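Local coordinates for adhesion and penetration protein autotransporter (Haemophilus influenzae, PDB 3SYJ) that promotes bacterial adherence to host cells and bacterial aggregation through its secreted passenger domain, which also carries a probable serine protease, at residues A[304-315]-A[329-340]; A[376-384]-A[394-405]. All blocks are in the same frame, centred on the assembly; numbering follows the deposited sequence.

Interaction 1: residues A[304-315]-A[329-340]; sequences ITLANMSLPLKE and IYSPRLNNGETL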
loop_
_atom_site.group_PDB
_atom_site.type_symbol
_atom_site.label_atom_id
_atom_site.label_comp_id
_atom_site.label_asym_id
_atom_site.label_seq_id
_atom_site.Cartn_x
_atom_site.Cartn_y
_atom_site.Cartn_z
ATOM N N ILE A 304 -23.177 -75.940 10.378
ATOM C CA ILE A 304 -21.950 -75.366 9.826
ATOM C C ILE A 304 -20.706 -76.025 10.434
ATOM O O ILE A 304 -20.781 -76.637 11.499
ATOM C CB ILE A 304 -21.887 -73.849 10.048
ATOM C CG1 ILE A 304 -21.797 -73.532 11.539
ATOM C CG2 ILE A 304 -23.093 -73.179 9.424
ATOM C CD1 ILE A 304 -21.703 -72.054 11.862
ATOM N N THR A 305 -19.566 -75.902 9.755
ATOM C CA THR A 305 -18.316 -76.473 10.263
ATOM C C THR A 305 -17.363 -75.385 10.729
ATOM O O THR A 305 -17.261 -74.332 10.102
ATOM C CB THR A 305 -17.610 -77.353 9.216
ATOM O OG1 THR A 305 -17.271 -76.559 8.069
ATOM C CG2 THR A 305 -18.517 -78.490 8.787
ATOM N N LEU A 306 -16.675 -75.646 11.838
ATOM C CA LEU A 306 -15.787 -74.661 12.450
ATOM C C LEU A 306 -14.411 -75.257 12.707
ATOM O O LEU A 306 -14.120 -76.379 12.288
ATOM C CB LEU A 306 -16.374 -74.160 13.774
ATOM C CG LEU A 306 -17.807 -73.630 13.772
ATOM C CD1 LEU A 306 -18.355 -73.586 15.188
ATOM C CD2 LEU A 306 -17.879 -72.255 13.137
ATOM N N ALA A 307 -13.567 -74.506 13.405
ATOM C CA ALA A 307 -12.280 -75.028 13.819
ATOM C C ALA A 307 -12.529 -76.287 14.624
ATOM O O ALA A 307 -13.291 -76.270 15.586
ATOM C CB ALA A 307 -11.537 -74.016 14.653
ATOM N N ASN A 308 -11.887 -77.378 14.223
ATOM C CA ASN A 308 -12.016 -78.642 14.933
ATOM C C ASN A 308 -10.797 -78.946 15.820
ATOM O O ASN A 308 -9.732 -79.314 15.329
ATOM C CB ASN A 308 -12.277 -79.773 13.942
ATOM C CG ASN A 308 -12.550 -81.086 14.627
ATOM O OD1 ASN A 308 -12.302 -81.236 15.824
ATOM N ND2 ASN A 308 -13.063 -82.052 13.875
ATOM N N MET A 309 -10.963 -78.791 17.130
ATOM C CA MET A 309 -9.855 -78.918 18.073
ATOM C C MET A 309 -9.396 -80.352 18.279
ATOM O O MET A 309 -8.328 -80.590 18.842
ATOM C CB MET A 309 -10.238 -78.318 19.423
ATOM C CG MET A 309 -10.628 -76.864 19.338
ATOM S SD MET A 309 -9.238 -75.861 18.794
ATOM C CE MET A 309 -10.108 -74.665 17.793
ATOM N N SER A 310 -10.202 -81.310 17.841
ATOM C CA SER A 310 -9.819 -82.706 17.981
ATOM C C SER A 310 -8.868 -83.123 16.859
ATOM O O SER A 310 -8.295 -84.210 16.895
ATOM C CB SER A 310 -11.051 -83.612 18.020
ATOM O OG SER A 310 -11.633 -83.739 16.736
ATOM N N LEU A 311 -8.703 -82.246 15.870
ATOM C CA LEU A 311 -7.779 -82.488 14.760
ATOM C C LEU A 311 -6.432 -81.817 15.012
ATOM O O LEU A 311 -6.352 -80.819 15.736
ATOM C CB LEU A 311 -8.367 -81.978 13.441
ATOM C CG LEU A 311 -9.675 -82.617 12.993
ATOM C CD1 LEU A 311 -10.111 -82.079 11.638
ATOM C CD2 LEU A 311 -9.508 -84.121 12.957
ATOM N N PRO A 312 -5.367 -82.359 14.400
ATOM C CA PRO A 312 -4.009 -81.834 14.577
ATOM C C PRO A 312 -3.876 -80.437 13.987
ATOM O O PRO A 312 -4.474 -80.144 12.947
ATOM C CB PRO A 312 -3.140 -82.809 13.770
ATOM C CG PRO A 312 -4.009 -83.990 13.480
ATOM C CD PRO A 312 -5.406 -83.477 13.443
ATOM N N LEU A 313 -3.100 -79.588 14.648
ATOM C CA LEU A 313 -2.809 -78.263 14.127
ATOM C C LEU A 313 -1.997 -78.363 12.827
ATOM O O LEU A 313 -2.126 -77.522 11.936
ATOM C CB LEU A 313 -2.051 -77.455 15.180
ATOM C CG LEU A 313 -1.943 -75.951 14.940
ATOM C CD1 LEU A 313 -3.281 -75.400 14.464
ATOM C CD2 LEU A 313 -1.474 -75.248 16.204
ATOM N N LYS A 314 -1.168 -79.402 12.735
ATOM C CA LYS A 314 -0.365 -79.674 11.541
ATOM C C LYS A 314 -0.545 -81.112 11.073
ATOM O O LYS A 314 -0.617 -82.033 11.881
ATOM C CB LYS A 314 1.118 -79.460 11.827
ATOM C CG LYS A 314 1.439 -78.213 12.609
ATOM C CD LYS A 314 1.594 -77.007 11.712
ATOM C CE LYS A 314 2.336 -75.894 12.444
ATOM N NZ LYS A 314 1.582 -75.406 13.640
ATOM N N GLU A 315 -0.595 -81.305 9.764
ATOM C CA GLU A 315 -0.658 -82.645 9.208
ATOM C C GLU A 315 -0.177 -82.633 7.764
ATOM O O GLU A 315 -0.084 -81.575 7.140
ATOM C CB GLU A 315 -2.081 -83.193 9.294
ATOM C CG GLU A 315 -2.166 -84.710 9.235
ATOM C CD GLU A 315 -3.569 -85.223 9.505
ATOM O OE1 GLU A 315 -3.844 -85.619 10.657
ATOM O OE2 GLU A 315 -4.398 -85.221 8.570
ATOM N N ILE A 329 2.788 -79.634 4.536
ATOM C CA ILE A 329 2.090 -79.358 5.742
ATOM C C ILE A 329 0.810 -78.563 5.538
ATOM O O ILE A 329 0.804 -77.589 4.848
ATOM C CB ILE A 329 2.999 -78.674 6.702
ATOM C CG1 ILE A 329 3.986 -79.689 7.260
ATOM C CG2 ILE A 329 2.208 -78.043 7.762
ATOM C CD1 ILE A 329 5.243 -79.116 7.683
ATOM N N TYR A 330 -0.273 -79.003 6.150
ATOM C CA TYR A 330 -1.489 -78.198 6.238
ATOM C C TYR A 330 -2.105 -78.226 7.630
ATOM O O TYR A 330 -1.539 -78.806 8.521
ATOM C CB TYR A 330 -2.479 -78.564 5.146
ATOM C CG TYR A 330 -3.353 -79.704 5.452
ATOM C CD1 TYR A 330 -4.712 -79.583 5.417
ATOM C CD2 TYR A 330 -2.830 -80.928 5.772
ATOM C CE1 TYR A 330 -5.497 -80.640 5.691
ATOM C CE2 TYR A 330 -3.606 -81.955 6.046
ATOM C CZ TYR A 330 -4.939 -81.818 6.007
ATOM O OH TYR A 330 -5.707 -82.872 6.266
ATOM N N SER A 331 -3.249 -77.561 7.817
ATOM C CA SER A 331 -3.854 -77.474 9.137
ATOM C C SER A 331 -5.285 -77.997 9.115
ATOM O O SER A 331 -6.226 -77.242 8.874
ATOM C CB SER A 331 -3.837 -76.029 9.624
ATOM O OG SER A 331 -4.289 -75.945 10.966
ATOM N N PRO A 332 -5.458 -79.299 9.371
ATOM C CA PRO A 332 -6.796 -79.904 9.333
ATOM C C PRO A 332 -7.725 -79.217 10.329
ATOM O O PRO A 332 -8.927 -79.109 10.087
ATOM C CB PRO A 332 -6.548 -81.354 9.775
ATOM C CG PRO A 332 -5.082 -81.573 9.637
ATOM C CD PRO A 332 -4.426 -80.244 9.829
ATOM N N ARG A 333 -7.157 -78.762 11.443
ATOM C CA ARG A 333 -7.906 -78.104 12.510
ATOM C C ARG A 333 -8.491 -76.758 12.080
ATOM O O ARG A 333 -9.649 -76.463 12.354
ATOM C CB ARG A 333 -7.008 -77.909 13.733
ATOM C CG ARG A 333 -7.597 -77.015 14.814
ATOM C CD ARG A 333 -6.628 -76.867 15.982
ATOM N NE ARG A 333 -6.328 -78.163 16.589
ATOM C CZ ARG A 333 -5.470 -78.353 17.587
ATOM N NH1 ARG A 333 -4.811 -77.327 18.106
ATOM N NH2 ARG A 333 -5.269 -79.577 18.065
ATOM N N LEU A 334 -7.682 -75.940 11.414
ATOM C CA LEU A 334 -8.129 -74.622 10.990
ATOM C C LEU A 334 -8.919 -74.700 9.690
ATOM O O LEU A 334 -9.914 -73.998 9.522
ATOM C CB LEU A 334 -6.944 -73.666 10.844
ATOM C CG LEU A 334 -6.149 -73.386 12.122
ATOM C CD1 LEU A 334 -4.955 -72.493 11.836
ATOM C CD2 LEU A 334 -7.019 -72.756 13.185
ATOM N N ASN A 335 -8.482 -75.560 8.773
ATOM C CA ASN A 335 -9.135 -75.653 7.472
ATOM C C ASN A 335 -10.545 -76.194 7.572
ATOM O O ASN A 335 -11.317 -76.104 6.612
ATOM C CB ASN A 335 -8.342 -76.521 6.494
ATOM C CG ASN A 335 -9.021 -76.622 5.137
ATOM O OD1 ASN A 335 -9.182 -75.622 4.430
ATOM N ND2 ASN A 335 -9.443 -77.828 4.775
ATOM N N ASN A 336 -10.876 -76.771 8.723
ATOM C CA ASN A 336 -12.205 -77.348 8.915
ATOM C C ASN A 336 -13.307 -76.294 8.867
ATOM O O ASN A 336 -14.430 -76.575 8.448
ATOM C CB ASN A 336 -12.287 -78.144 10.225
ATOM C CG ASN A 336 -13.479 -79.082 10.258
ATOM O OD1 ASN A 336 -14.416 -78.888 11.038
ATOM N ND2 ASN A 336 -13.465 -80.093 9.390
ATOM N N GLY A 337 -12.973 -75.077 9.286
ATOM C CA GLY A 337 -13.925 -73.979 9.295
ATOM C C GLY A 337 -14.338 -73.527 7.907
ATOM O O GLY A 337 -13.502 -73.352 7.024
ATOM N N GLU A 338 -15.639 -73.345 7.709
ATOM C CA GLU A 338 -16.145 -72.807 6.454
ATOM C C GLU A 338 -16.403 -71.301 6.563
ATOM O O GLU A 338 -16.611 -70.766 7.651
ATOM C CB GLU A 338 -17.422 -73.533 6.027
ATOM C CG GLU A 338 -18.572 -73.436 7.028
ATOM C CD GLU A 338 -19.851 -74.079 6.517
ATOM O OE1 GLU A 338 -20.405 -73.584 5.516
ATOM O OE2 GLU A 338 -20.306 -75.077 7.116
ATOM N N THR A 339 -16.375 -70.621 5.427
ATOM C CA THR A 339 -16.663 -69.196 5.385
ATOM C C THR A 339 -18.170 -68.982 5.231
ATOM O O THR A 339 -18.842 -69.743 4.542
ATOM C CB THR A 339 -15.871 -68.522 4.251
ATOM O OG1 THR A 339 -14.486 -68.493 4.615
ATOM C CG2 THR A 339 -16.357 -67.099 3.997
ATOM N N LEU A 340 -18.706 -67.965 5.896
ATOM C CA LEU A 340 -20.147 -67.745 5.886
ATOM C C LEU A 340 -20.475 -66.445 5.186
ATOM O O LEU A 340 -19.709 -65.488 5.259
ATOM C CB LEU A 340 -20.698 -67.707 7.306
ATOM C CG LEU A 340 -20.468 -68.948 8.161
ATOM C CD1 LEU A 340 -20.775 -68.609 9.610
ATOM C CD2 LEU A 340 -21.304 -70.129 7.678
#
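From Glu315 and Tyr330, an antiparallel hydrogen-bonded pair with CA atoms 5.4 Å apart, the two segments run alongside each other in opposite directions, past the short, weakly bonded helix at 332-335, to Leu306 and Gly337, whose CA atoms approach to 3.7 Å. Arg333 carries the middle. Its chain leaves the backbone extended, CG anti to N (chi1 170°), and bends at chi3, bringing the guanidinium side-on to one carbonyl: NE and NH2 both bond Leu311 O, at 2.8 Å from NE. Leu313 N lies over one guanidinium face. Ser331 OG donates to Leu313 O at 2.8 Å while weakly capping Leu334 N, a double role that a small hydroxyl at an N-cap fills well. Pro332, whose ring has no N-H to satisfy, sets its CG 3.4 Å from Glu315 CB. Farther along, Glu338 OE2 takes Thr305 N at 2.9 Å on its anti lone pair, and its other oxygen, OE1, bonds Thr269. Thr305 OG1 in turn donates to Asn336 O. A type I turn from Asn308 to Leu311, with an Asx turn at Asn308, bends the chain sharply out of its strand toward Glu315, within this loop-rich excursion from the beta-helix of the autotransporter passenger domain.

Interaction 2: residues A[376-384]-A[394-405]; sequences NQTWQGAGI and WKVNGVEHDRLS
Trp379 presents one face to Trp394 and the other to the backbone of its own segment, where Gly381 N lies 3.5 Å above the plane. The two indoles form an offset edge-to-face pair: the edge of Trp394 points at the face of Trp379, with the six-membered rings 5.6 Å apart between centroids and their planes at 84°. Leu404 meets the Trp379 edge, its CD1 3.6 Å from CZ3. Trp394 is covered in turn by Ile384 CD1 on one face, a CH-pi contact only 7° off the ring normal, and by Val396 CB on the opposite one. CG of Trp379 stands anti to the backbone N (chi1 175°), which carries the ring along the Trp394 edge toward Leu404. Broad indoles and branched aliphatic chains suit this place, since flat faces and methyl groups can meet closely without polar atoms between them; the one polar ring atom of Trp379, NE1, is satisfied by Gln358.

Polar links border this apolar cluster. The extended Gln380 donates from NE2 to Asp402 OD1 at 3.1 Å; the carboxylate is met from above its plane, and the two flat groups stand nearly perpendicular. Asp402 OD1 also has a salt bridge to Lys123. Trp379 N bonds Asn397 O at 3.2 Å, Ile384 N bonds Ser405 O at 2.7 Å, and one water joins Gln377 O to Asn397 N. Gly383 adopts backbone angles that call for glycine, close against Ser405 O.

The contact joins successive turns of the parallel beta-helix: strand 384-386 lies between 363-366 and 403-407, Leu363 and Phe365 extend the apolar cluster beside Trp394, and strand 379-380 pairs in parallel with 356-357.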
loop_
_atom_site.group_PDB
_atom_site.type_symbol
_atom_site.label_atom_id
_atom_site.label_comp_id
_atom_site.label_asym_id
_atom_site.label_seq_id
_atom_site.Cartn_x
_atom_site.Cartn_y
_atom_site.Cartn_z
ATOM N N ASN A 376 -20.950 -62.601 26.729
ATOM C CA ASN A 376 -19.591 -62.185 26.508
ATOM C C ASN A 376 -18.933 -63.090 25.493
ATOM O O ASN A 376 -17.769 -63.282 25.487
ATOM C CB ASN A 376 -18.832 -62.171 27.816
ATOM C CG ASN A 376 -18.727 -63.558 28.470
ATOM O OD1 ASN A 376 -19.470 -64.510 28.160
ATOM N ND2 ASN A 376 -17.797 -63.663 29.402
ATOM N N GLN A 377 -19.753 -63.651 24.638
ATOM C CA GLN A 377 -19.284 -64.536 23.581
ATOM C C GLN A 377 -18.287 -63.815 22.676
ATOM O O GLN A 377 -18.453 -62.628 22.380
ATOM C CB GLN A 377 -20.464 -65.067 22.769
ATOM C CG GLN A 377 -21.293 -66.127 23.488
ATOM C CD GLN A 377 -22.262 -65.529 24.493
ATOM O OE1 GLN A 377 -22.620 -64.359 24.403
ATOM N NE2 GLN A 377 -22.690 -66.336 25.455
ATOM N N THR A 378 -17.250 -64.531 22.251
ATOM C CA THR A 378 -16.217 -63.966 21.372
ATOM C C THR A 378 -16.244 -64.561 19.960
ATOM O O THR A 378 -16.863 -65.601 19.727
ATOM C CB THR A 378 -14.807 -64.168 21.960
ATOM O OG1 THR A 378 -14.541 -65.569 22.095
ATOM C CG2 THR A 378 -14.691 -63.496 23.324
ATOM N N TRP A 379 -15.579 -63.895 19.017
ATOM C CA TRP A 379 -15.413 -64.455 17.673
ATOM C C TRP A 379 -13.954 -64.483 17.243
ATOM O O TRP A 379 -13.156 -63.641 17.649
ATOM C CB TRP A 379 -16.227 -63.692 16.622
ATOM C CG TRP A 379 -15.977 -64.182 15.203
ATOM C CD1 TRP A 379 -16.583 -65.241 14.594
ATOM C CD2 TRP A 379 -15.067 -63.630 14.232
ATOM N NE1 TRP A 379 -16.109 -65.391 13.311
ATOM C CE2 TRP A 379 -15.183 -64.412 13.061
ATOM C CE3 TRP A 379 -14.164 -62.558 14.241
ATOM C CZ2 TRP A 379 -14.425 -64.159 11.906
ATOM C CZ3 TRP A 379 -13.415 -62.302 13.090
ATOM C CH2 TRP A 379 -13.550 -63.103 11.941
ATOM N N GLN A 380 -13.633 -65.452 16.391
ATOM C CA GLN A 380 -12.284 -65.658 15.885
ATOM C C GLN A 380 -12.368 -66.398 14.554
ATOM O O GLN A 380 -12.987 -67.461 14.469
ATOM C CB GLN A 380 -11.489 -66.497 16.883
ATOM C CG GLN A 380 -10.007 -66.586 16.587
ATOM C CD GLN A 380 -9.260 -67.410 17.613
ATOM O OE1 GLN A 380 -9.856 -68.186 18.357
ATOM N NE2 GLN A 380 -7.942 -67.251 17.649
ATOM N N GLY A 381 -11.755 -65.842 13.516
ATOM C CA GLY A 381 -11.814 -66.441 12.196
ATOM C C GLY A 381 -10.909 -65.743 11.199
ATOM O O GLY A 381 -10.059 -64.925 11.576
ATOM N N ALA A 382 -11.089 -66.054 9.919
ATOM C CA ALA A 382 -10.187 -65.548 8.893
ATOM C C ALA A 382 -10.193 -64.024 8.847
ATOM O O ALA A 382 -9.145 -63.393 8.662
ATOM C CB ALA A 382 -10.543 -66.116 7.548
ATOM N N GLY A 383 -11.370 -63.435 9.032
ATOM C CA GLY A 383 -11.523 -61.994 8.926
ATOM C C GLY A 383 -12.946 -61.597 8.583
ATOM O O GLY A 383 -13.824 -62.454 8.455
ATOM N N ILE A 384 -13.190 -60.297 8.442
ATOM C CA ILE A 384 -14.534 -59.828 8.114
ATOM C C ILE A 384 -14.529 -58.969 6.864
ATOM O O ILE A 384 -13.749 -58.018 6.752
ATOM C CB ILE A 384 -15.155 -59.009 9.270
ATOM C CG1 ILE A 384 -15.130 -59.817 10.566
ATOM C CG2 ILE A 384 -16.575 -58.557 8.916
ATOM C CD1 ILE A 384 -15.562 -59.023 11.767
ATOM N N TRP A 394 -20.604 -54.201 15.249
ATOM C CA TRP A 394 -19.910 -55.376 15.763
ATOM C C TRP A 394 -19.741 -55.274 17.271
ATOM O O TRP A 394 -18.897 -54.527 17.754
ATOM C CB TRP A 394 -18.539 -55.499 15.084
ATOM C CG TRP A 394 -17.827 -56.802 15.334
ATOM C CD1 TRP A 394 -16.809 -57.022 16.214
ATOM C CD2 TRP A 394 -18.076 -58.058 14.687
ATOM N NE1 TRP A 394 -16.413 -58.336 16.160
ATOM C CE2 TRP A 394 -17.179 -58.995 15.233
ATOM C CE3 TRP A 394 -18.976 -58.483 13.705
ATOM C CZ2 TRP A 394 -17.154 -60.329 14.833
ATOM C CZ3 TRP A 394 -18.953 -59.805 13.311
ATOM C CH2 TRP A 394 -18.048 -60.713 13.876
ATOM N N LYS A 395 -20.548 -56.021 18.018
ATOM C CA LYS A 395 -20.559 -55.884 19.474
ATOM C C LYS A 395 -19.896 -57.068 20.171
ATOM O O LYS A 395 -20.096 -57.298 21.363
ATOM C CB LYS A 395 -21.991 -55.698 19.975
ATOM C CG LYS A 395 -22.622 -54.408 19.481
ATOM C CD LYS A 395 -24.092 -54.286 19.869
ATOM C CE LYS A 395 -24.668 -52.973 19.356
ATOM N NZ LYS A 395 -26.154 -52.898 19.472
ATOM N N VAL A 396 -19.094 -57.809 19.417
ATOM C CA VAL A 396 -18.483 -59.030 19.915
ATOM C C VAL A 396 -16.981 -58.858 20.052
ATOM O O VAL A 396 -16.315 -58.417 19.116
ATOM C CB VAL A 396 -18.789 -60.195 18.972
ATOM C CG1 VAL A 396 -18.004 -61.415 19.364
ATOM C CG2 VAL A 396 -20.271 -60.496 19.014
ATOM N N ASN A 397 -16.447 -59.196 21.220
ATOM C CA ASN A 397 -15.016 -59.043 21.458
ATOM C C ASN A 397 -14.178 -60.070 20.703
ATOM O O ASN A 397 -14.708 -60.998 20.095
ATOM C CB ASN A 397 -14.702 -59.129 22.949
ATOM C CG ASN A 397 -14.964 -57.830 23.673
ATOM O OD1 ASN A 397 -15.531 -57.829 24.769
ATOM N ND2 ASN A 397 -14.560 -56.712 23.069
ATOM N N GLY A 398 -12.862 -59.905 20.766
ATOM C CA GLY A 398 -11.950 -60.825 20.112
ATOM C C GLY A 398 -11.188 -61.675 21.113
ATOM O O GLY A 398 -11.537 -61.731 22.291
ATOM N N VAL A 399 -10.126 -62.321 20.640
ATOM C CA VAL A 399 -9.385 -63.295 21.427
ATOM C C VAL A 399 -7.933 -62.863 21.545
ATOM O O VAL A 399 -7.347 -62.388 20.571
ATOM C CB VAL A 399 -9.433 -64.663 20.740
ATOM C CG1 VAL A 399 -8.496 -65.642 21.427
ATOM C CG2 VAL A 399 -10.870 -65.179 20.701
ATOM N N GLU A 400 -7.352 -63.034 22.731
ATOM C CA GLU A 400 -5.979 -62.601 22.977
ATOM C C GLU A 400 -5.008 -63.286 22.019
ATOM O O GLU A 400 -5.150 -64.473 21.732
ATOM C CB GLU A 400 -5.582 -62.875 24.427
ATOM C CG GLU A 400 -4.238 -62.282 24.826
ATOM C CD GLU A 400 -3.896 -62.537 26.290
ATOM O OE1 GLU A 400 -4.700 -63.176 26.996
ATOM O OE2 GLU A 400 -2.823 -62.096 26.742
ATOM N N HIS A 401 -4.032 -62.529 21.521
ATOM C CA HIS A 401 -3.031 -63.036 20.570
ATOM C C HIS A 401 -3.608 -63.367 19.195
ATOM O O HIS A 401 -2.973 -64.058 18.398
ATOM C CB HIS A 401 -2.274 -64.250 21.134
ATOM C CG HIS A 401 -1.549 -63.963 22.413
ATOM N ND1 HIS A 401 -1.684 -64.746 23.540
ATOM C CD2 HIS A 401 -0.706 -62.958 22.753
ATOM C CE1 HIS A 401 -0.944 -64.245 24.513
ATOM N NE2 HIS A 401 -0.344 -63.158 24.064
ATOM N N ASP A 402 -4.815 -62.885 18.923
ATOM C CA ASP A 402 -5.419 -63.071 17.614
ATOM C C ASP A 402 -5.649 -61.733 16.923
ATOM O O ASP A 402 -6.115 -60.777 17.543
ATOM C CB ASP A 402 -6.735 -63.837 17.717
ATOM C CG ASP A 402 -7.444 -63.948 16.377
ATOM O OD1 ASP A 402 -7.224 -64.955 15.668
ATOM O OD2 ASP A 402 -8.200 -63.019 16.024
ATOM N N ARG A 403 -5.319 -61.677 15.635
ATOM C CA ARG A 403 -5.512 -60.479 14.832
ATOM C C ARG A 403 -6.756 -60.628 13.964
ATOM O O ARG A 403 -6.921 -61.631 13.264
ATOM C CB ARG A 403 -4.293 -60.243 13.937
ATOM C CG ARG A 403 -4.052 -58.798 13.546
ATOM C CD ARG A 403 -2.968 -58.708 12.480
ATOM N NE ARG A 403 -3.487 -59.162 11.199
ATOM C CZ ARG A 403 -2.930 -58.894 10.023
ATOM N NH1 ARG A 403 -1.809 -58.180 9.953
ATOM N NH2 ARG A 403 -3.503 -59.342 8.914
ATOM N N LEU A 404 -7.631 -59.631 14.008
ATOM C CA LEU A 404 -8.804 -59.616 13.149
ATOM C C LEU A 404 -8.462 -58.878 11.858
ATOM O O LEU A 404 -7.872 -57.799 11.896
ATOM C CB LEU A 404 -9.999 -58.964 13.867
ATOM C CG LEU A 404 -11.354 -58.953 13.142
ATOM C CD1 LEU A 404 -12.532 -58.990 14.119
ATOM C CD2 LEU A 404 -11.491 -57.762 12.186
ATOM N N SER A 405 -8.817 -59.480 10.723
ATOM C CA SER A 405 -8.619 -58.878 9.406
ATOM C C SER A 405 -9.902 -58.233 8.890
ATOM O O SER A 405 -10.918 -58.913 8.698
ATOM C CB SER A 405 -8.175 -59.943 8.405
ATOM O OG SER A 405 -6.885 -60.436 8.712
HETATM O O HOH W 1 -18.157 -60.058 23.231
HETATM O O HOH W 2 -9.922 -62.076 11.608
HETATM O O HOH W 3 -10.273 -63.021 14.213
#

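How the interactions relate
Interactions 1 and 2 follow one another along the chain, the first closing before the second opens. Their centres are about 17 Å apart and their nearest atoms about 5 Å, so they do not touch. Strands 340-343, 363-366, 384-386 and 403-407 are consecutive in one parallel sheet, which connects the end of segment 329-340 with interaction 2. Gln358 is a shared neighbour, bonding Glu338 O through NE2 and Trp379 NE1 through OE1. Interaction 1 is held by a mixture of backbone bonds and bonds from polar side chains, whereas interaction 2 centres on aromatic and aliphatic packing. Both lie away from Ser218, the active-site serine inferred by similarity.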